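Local atomic coordinates of cysteine hydrolase (Pseudomonas syringae pv. phaseolicola 1448A, PDB entry 3IRV), a protein that probably acts as a hydrolase of the isochorismatase family, in the cysteine hydrolase group, although its substrate is not established. Residues 63-68 / 215-220; 149-154 / 177-182. All coordinates share one frame; numbering follows the deposited sequence.

Contact 1: residues 63-68 / 215-220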
# COMPACT_ATOMS: atom_id res chain seq x y z
N ALA A 63 -8.74 -19.30 22.08
CA ALA A 63 -9.08 -20.19 20.99
C ALA A 63 -7.86 -20.76 20.26
O ALA A 63 -8.01 -21.36 19.17
CB ALA A 63 -9.99 -19.47 20.01
N GLN A 64 -6.67 -20.53 20.83
CA GLN A 64 -5.41 -21.00 20.25
C GLN A 64 -5.16 -20.37 18.87
O GLN A 64 -4.58 -21.00 17.97
CB GLN A 64 -5.36 -22.55 20.19
CG GLN A 64 -4.84 -23.24 21.45
CD GLN A 64 -5.59 -22.84 22.71
OE1 GLN A 64 -6.81 -22.97 22.79
NE2 GLN A 64 -4.85 -22.36 23.71
N VAL A 65 -5.62 -19.13 18.71
CA VAL A 65 -5.36 -18.36 17.50
C VAL A 65 -4.04 -17.61 17.78
O VAL A 65 -3.94 -16.87 18.77
CB VAL A 65 -6.50 -17.35 17.20
CG1 VAL A 65 -6.07 -16.35 16.11
CG2 VAL A 65 -7.77 -18.09 16.77
N MET A 66 -3.03 -17.84 16.94
CA MET A 66 -1.70 -17.26 17.16
C MET A 66 -1.74 -15.74 17.16
O MET A 66 -2.41 -15.15 16.33
CB MET A 66 -0.70 -17.73 16.08
CG MET A 66 0.72 -17.12 16.18
SD MET A 66 1.98 -17.91 15.09
CE MET A 66 0.96 -18.05 13.65
N VAL A 67 -1.05 -15.14 18.13
CA VAL A 67 -0.94 -13.70 18.22
C VAL A 67 0.49 -13.28 17.86
O VAL A 67 1.45 -13.77 18.47
CB VAL A 67 -1.23 -13.21 19.65
CG1 VAL A 67 -0.91 -11.74 19.80
CG2 VAL A 67 -2.69 -13.49 20.00
N ILE A 68 0.60 -12.36 16.90
CA ILE A 68 1.89 -11.85 16.42
C ILE A 68 1.94 -10.35 16.58
O ILE A 68 1.04 -9.65 16.11
CB ILE A 68 2.08 -12.17 14.93
CG1 ILE A 68 2.01 -13.69 14.72
CG2 ILE A 68 3.42 -11.58 14.40
CD1 ILE A 68 1.88 -14.17 13.25
N ARG A 215 -16.64 -12.88 18.06
CA ARG A 215 -17.79 -13.81 18.01
C ARG A 215 -17.56 -14.94 17.04
O ARG A 215 -17.88 -16.11 17.32
CB ARG A 215 -19.05 -13.05 17.62
CG ARG A 215 -19.51 -12.15 18.74
CD ARG A 215 -20.92 -11.70 18.56
NE ARG A 215 -21.02 -10.24 18.54
CZ ARG A 215 -21.20 -9.54 17.43
NH1 ARG A 215 -21.34 -10.16 16.24
NH2 ARG A 215 -21.25 -8.21 17.50
N ARG A 216 -16.98 -14.59 15.90
CA ARG A 216 -16.69 -15.54 14.84
C ARG A 216 -15.61 -16.53 15.28
O ARG A 216 -15.68 -17.72 14.95
CB ARG A 216 -16.25 -14.77 13.59
CG ARG A 216 -16.70 -15.40 12.31
CD ARG A 216 -16.03 -14.72 11.14
NE ARG A 216 -16.70 -13.49 10.76
CZ ARG A 216 -16.21 -12.60 9.91
NH1 ARG A 216 -16.90 -11.50 9.63
NH2 ARG A 216 -15.03 -12.80 9.33
N ILE A 217 -14.63 -16.04 16.04
CA ILE A 217 -13.57 -16.89 16.60
C ILE A 217 -14.16 -17.85 17.65
O ILE A 217 -13.88 -19.06 17.63
CB ILE A 217 -12.44 -16.03 17.24
CG1 ILE A 217 -11.55 -15.39 16.16
CG2 ILE A 217 -11.58 -16.85 18.20
CD1 ILE A 217 -10.58 -14.33 16.70
N GLU A 218 -14.99 -17.31 18.54
CA GLU A 218 -15.62 -18.12 19.61
C GLU A 218 -16.55 -19.21 19.06
O GLU A 218 -16.61 -20.31 19.61
CB GLU A 218 -16.38 -17.21 20.58
CG GLU A 218 -15.46 -16.35 21.43
CD GLU A 218 -16.20 -15.23 22.16
OE1 GLU A 218 -17.35 -14.91 21.80
OE2 GLU A 218 -15.61 -14.65 23.08
N SER A 219 -17.25 -18.91 17.98
CA SER A 219 -18.22 -19.84 17.38
C SER A 219 -17.53 -20.96 16.61
O SER A 219 -18.03 -22.08 16.55
CB SER A 219 -19.17 -19.08 16.46
OG SER A 219 -19.92 -18.14 17.21
N ALA A 220 -16.39 -20.64 16.02
CA ALA A 220 -15.62 -21.62 15.25
C ALA A 220 -14.82 -22.57 16.15
O ALA A 220 -14.44 -23.66 15.74
CB ALA A 220 -14.69 -20.92 14.30
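Ile217 turns its CG2 methyl anti to the backbone nitrogen, leaving CG1 beside that nitrogen (chi1 -76°), and it is the CG2 methyl that meets both Ala63 and Val65. Ile217 CG2 lies 3.6 Å from Ala63 CB, a direct methyl-to-methyl touch. Val65 reaches the same methyl from its own CG2, more loosely at 4.3 Å from Ile217 CG2; its chi1 of 168° swings CG1 anti to the nitrogen and leaves CG2 for the isoleucine. The contact is thus wholly apolar, and no hydrogen bond links the segments. It illustrates how an alpha/beta fold with a parallel sheet packs a late helix against the turn of a beta-alpha-beta unit: helix 50-62 lies in the crossover connecting paired parallel strands 23-28 and 66-72, and a Schellman motif closes the helix. Gln64, at positive phi, is its C-prime residue, with Val65 N bonded to Ala60 O and Gln64 N to Arg61 O. Ala63 and Val65 flank this turn and both have CB pointing toward helix 210-220. Within that helix Arg215 O accepts two bonds, from Ser219 N and from Ser219 OG at 2.9 Å, which arrive from opposite faces of the carbonyl plane. Arg216 forms salt bridges with Glu206 and Glu212.

Contact 2: residues 149-154 / 177-182; sequences TNVCCE and MDYPDV
The amide of Asn150 meets the Tyr179 ring at its edge, ND2 lying near the ring plane beside the phenol oxygen, and the two flat groups stand nearly upright to one another, 80° apart. The ring also packs edge-to-face with Tyr202 of the second subunit, while Val192 of helix 189-204 touches both Asn150 and Tyr179. From Asn150 ND2 a hydrogen bond of 2.9 Å runs to Tyr179 OH; the phenol oxygen sits almost in the amide plane and the angle at the hydrogen is 159°. The other end of the amide is held as well, for a water donates to Asn150 OD1 at 2.7 Å. The same water accepts from Met177 N at 2.8 Å. With one end donating and the other accepting, the amide's orientation is fixed. Its reach depends on a chi1 of 61°, which sets CG between the backbone nitrogen and the carbonyl carbon. Val151 CG2 presses on the same phenol oxygen, 3.3 Å from Tyr179 OH, a tight apolar flank to a polar atom. That oxygen has a second hydrogen-bond partner in Glu203 of the second subunit, and Arg158 of that subunit bonds Asn150 O, so the contact is also part of the dimer interface. The helix opens with a wider pi-type turn at 149-153, closed by a weak bond from Glu154 N to Thr149 O. A helix that starts directly after a central parallel strand and carries a cysteine in its first turn, here Cys152 against Asp29, is consistent with the nucleophile site of isochorismatase-like cysteine hydrolases.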
# COMPACT_ATOMS: atom_id res chain seq x y z
N THR A 149 -3.15 3.24 10.46
CA THR A 149 -4.11 2.58 9.57
C THR A 149 -3.66 2.52 8.13
O THR A 149 -3.63 1.44 7.53
CB THR A 149 -5.49 3.25 9.64
OG1 THR A 149 -5.92 3.27 11.02
CG2 THR A 149 -6.51 2.48 8.79
N ASN A 150 -3.31 3.68 7.58
CA ASN A 150 -3.06 3.78 6.13
C ASN A 150 -1.60 3.51 5.78
O ASN A 150 -1.24 3.48 4.58
CB ASN A 150 -3.44 5.16 5.61
CG ASN A 150 -2.64 6.25 6.26
OD1 ASN A 150 -2.53 6.31 7.50
ND2 ASN A 150 -2.10 7.15 5.45
N VAL A 151 -0.75 3.35 6.79
CA VAL A 151 0.68 3.25 6.55
C VAL A 151 1.11 1.82 6.86
O VAL A 151 1.00 0.96 6.00
CB VAL A 151 1.50 4.32 7.28
CG1 VAL A 151 2.95 4.28 6.80
CG2 VAL A 151 0.92 5.74 7.04
N CYS A 152 1.56 1.55 8.09
CA CYS A 152 2.00 0.17 8.39
C CYS A 152 0.87 -0.85 8.35
O CYS A 152 1.08 -1.98 7.87
CB CYS A 152 2.66 0.11 9.74
SG CYS A 152 4.16 1.12 9.75
N CYS A 153 -0.33 -0.50 8.84
CA CYS A 153 -1.44 -1.47 8.80
C CYS A 153 -1.81 -1.77 7.33
O CYS A 153 -1.80 -2.94 6.90
CB CYS A 153 -2.65 -0.97 9.59
SG CYS A 153 -2.16 -0.66 11.29
N GLU A 154 -2.07 -0.71 6.55
CA GLU A 154 -2.45 -0.93 5.14
C GLU A 154 -1.35 -1.59 4.31
O GLU A 154 -1.64 -2.40 3.44
CB GLU A 154 -2.90 0.37 4.48
CG GLU A 154 -4.34 0.37 4.12
CD GLU A 154 -4.65 1.36 3.04
OE1 GLU A 154 -5.25 2.40 3.34
OE2 GLU A 154 -4.25 1.14 1.90
N MET A 177 -3.66 8.79 11.76
CA MET A 177 -3.14 10.05 12.26
C MET A 177 -3.49 11.18 11.29
O MET A 177 -3.75 10.95 10.11
CB MET A 177 -1.63 9.97 12.50
CG MET A 177 -0.77 10.00 11.24
SD MET A 177 1.00 9.93 11.60
CE MET A 177 1.18 11.13 12.94
N ASP A 178 -3.55 12.39 11.83
CA ASP A 178 -3.76 13.61 11.01
C ASP A 178 -2.49 13.86 10.23
O ASP A 178 -1.42 13.51 10.69
CB ASP A 178 -3.96 14.83 11.92
CG ASP A 178 -5.17 14.70 12.85
OD1 ASP A 178 -6.30 14.54 12.36
OD2 ASP A 178 -4.98 14.79 14.08
N TYR A 179 -2.59 14.52 9.08
CA TYR A 179 -1.42 14.94 8.31
C TYR A 179 -1.47 16.46 8.16
O TYR A 179 -2.56 17.02 8.10
CB TYR A 179 -1.47 14.37 6.88
CG TYR A 179 -1.09 12.91 6.80
CD1 TYR A 179 0.21 12.49 7.06
CD2 TYR A 179 -2.05 11.94 6.48
CE1 TYR A 179 0.57 11.14 6.99
CE2 TYR A 179 -1.71 10.57 6.39
CZ TYR A 179 -0.40 10.20 6.65
OH TYR A 179 -0.07 8.86 6.58
N PRO A 180 -0.30 17.11 8.06
CA PRO A 180 -0.31 18.55 7.76
C PRO A 180 -0.65 18.74 6.28
O PRO A 180 -0.58 17.80 5.49
CB PRO A 180 1.13 18.98 8.03
CG PRO A 180 1.94 17.74 7.78
CD PRO A 180 1.08 16.59 8.22
N ASP A 181 -1.08 19.94 5.93
CA ASP A 181 -1.30 20.29 4.53
C ASP A 181 0.05 20.39 3.80
O ASP A 181 0.86 21.28 4.11
CB ASP A 181 -1.99 21.66 4.50
CG ASP A 181 -2.48 22.06 3.12
OD1 ASP A 181 -2.02 21.50 2.09
OD2 ASP A 181 -3.36 22.95 3.06
N VAL A 182 0.29 19.49 2.85
CA VAL A 182 1.54 19.52 2.08
C VAL A 182 1.34 20.03 0.65
O VAL A 182 2.25 19.94 -0.19
CB VAL A 182 2.23 18.13 2.07
CG1 VAL A 182 2.57 17.72 3.49
CG2 VAL A 182 1.34 17.08 1.37
O HOH W 1 -2.71 8.43 9.14

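In the fold
The two contacts mark opposite ends of the parallel strands: contact 1 lies at the start of strand 66-72, contact 2 at the helix that follows the end of strand 141-147, and they fall on opposite sides of the chain's centre. Their centres are 29 Å apart and their nearest atoms about 11 Å, without touching. Along the chain, contact 2 is nested within the loop closed by contact 1. Strand 23-28 links them: it pairs with both strands, and its Val28 touches Cys152 and Cys153. Cys152 SG, the probable nucleophile by family pattern, lies 9.4 Å from Tyr179 OH but 25.3 Å from Ile217 CG2. Only contact 2 meets the second subunit.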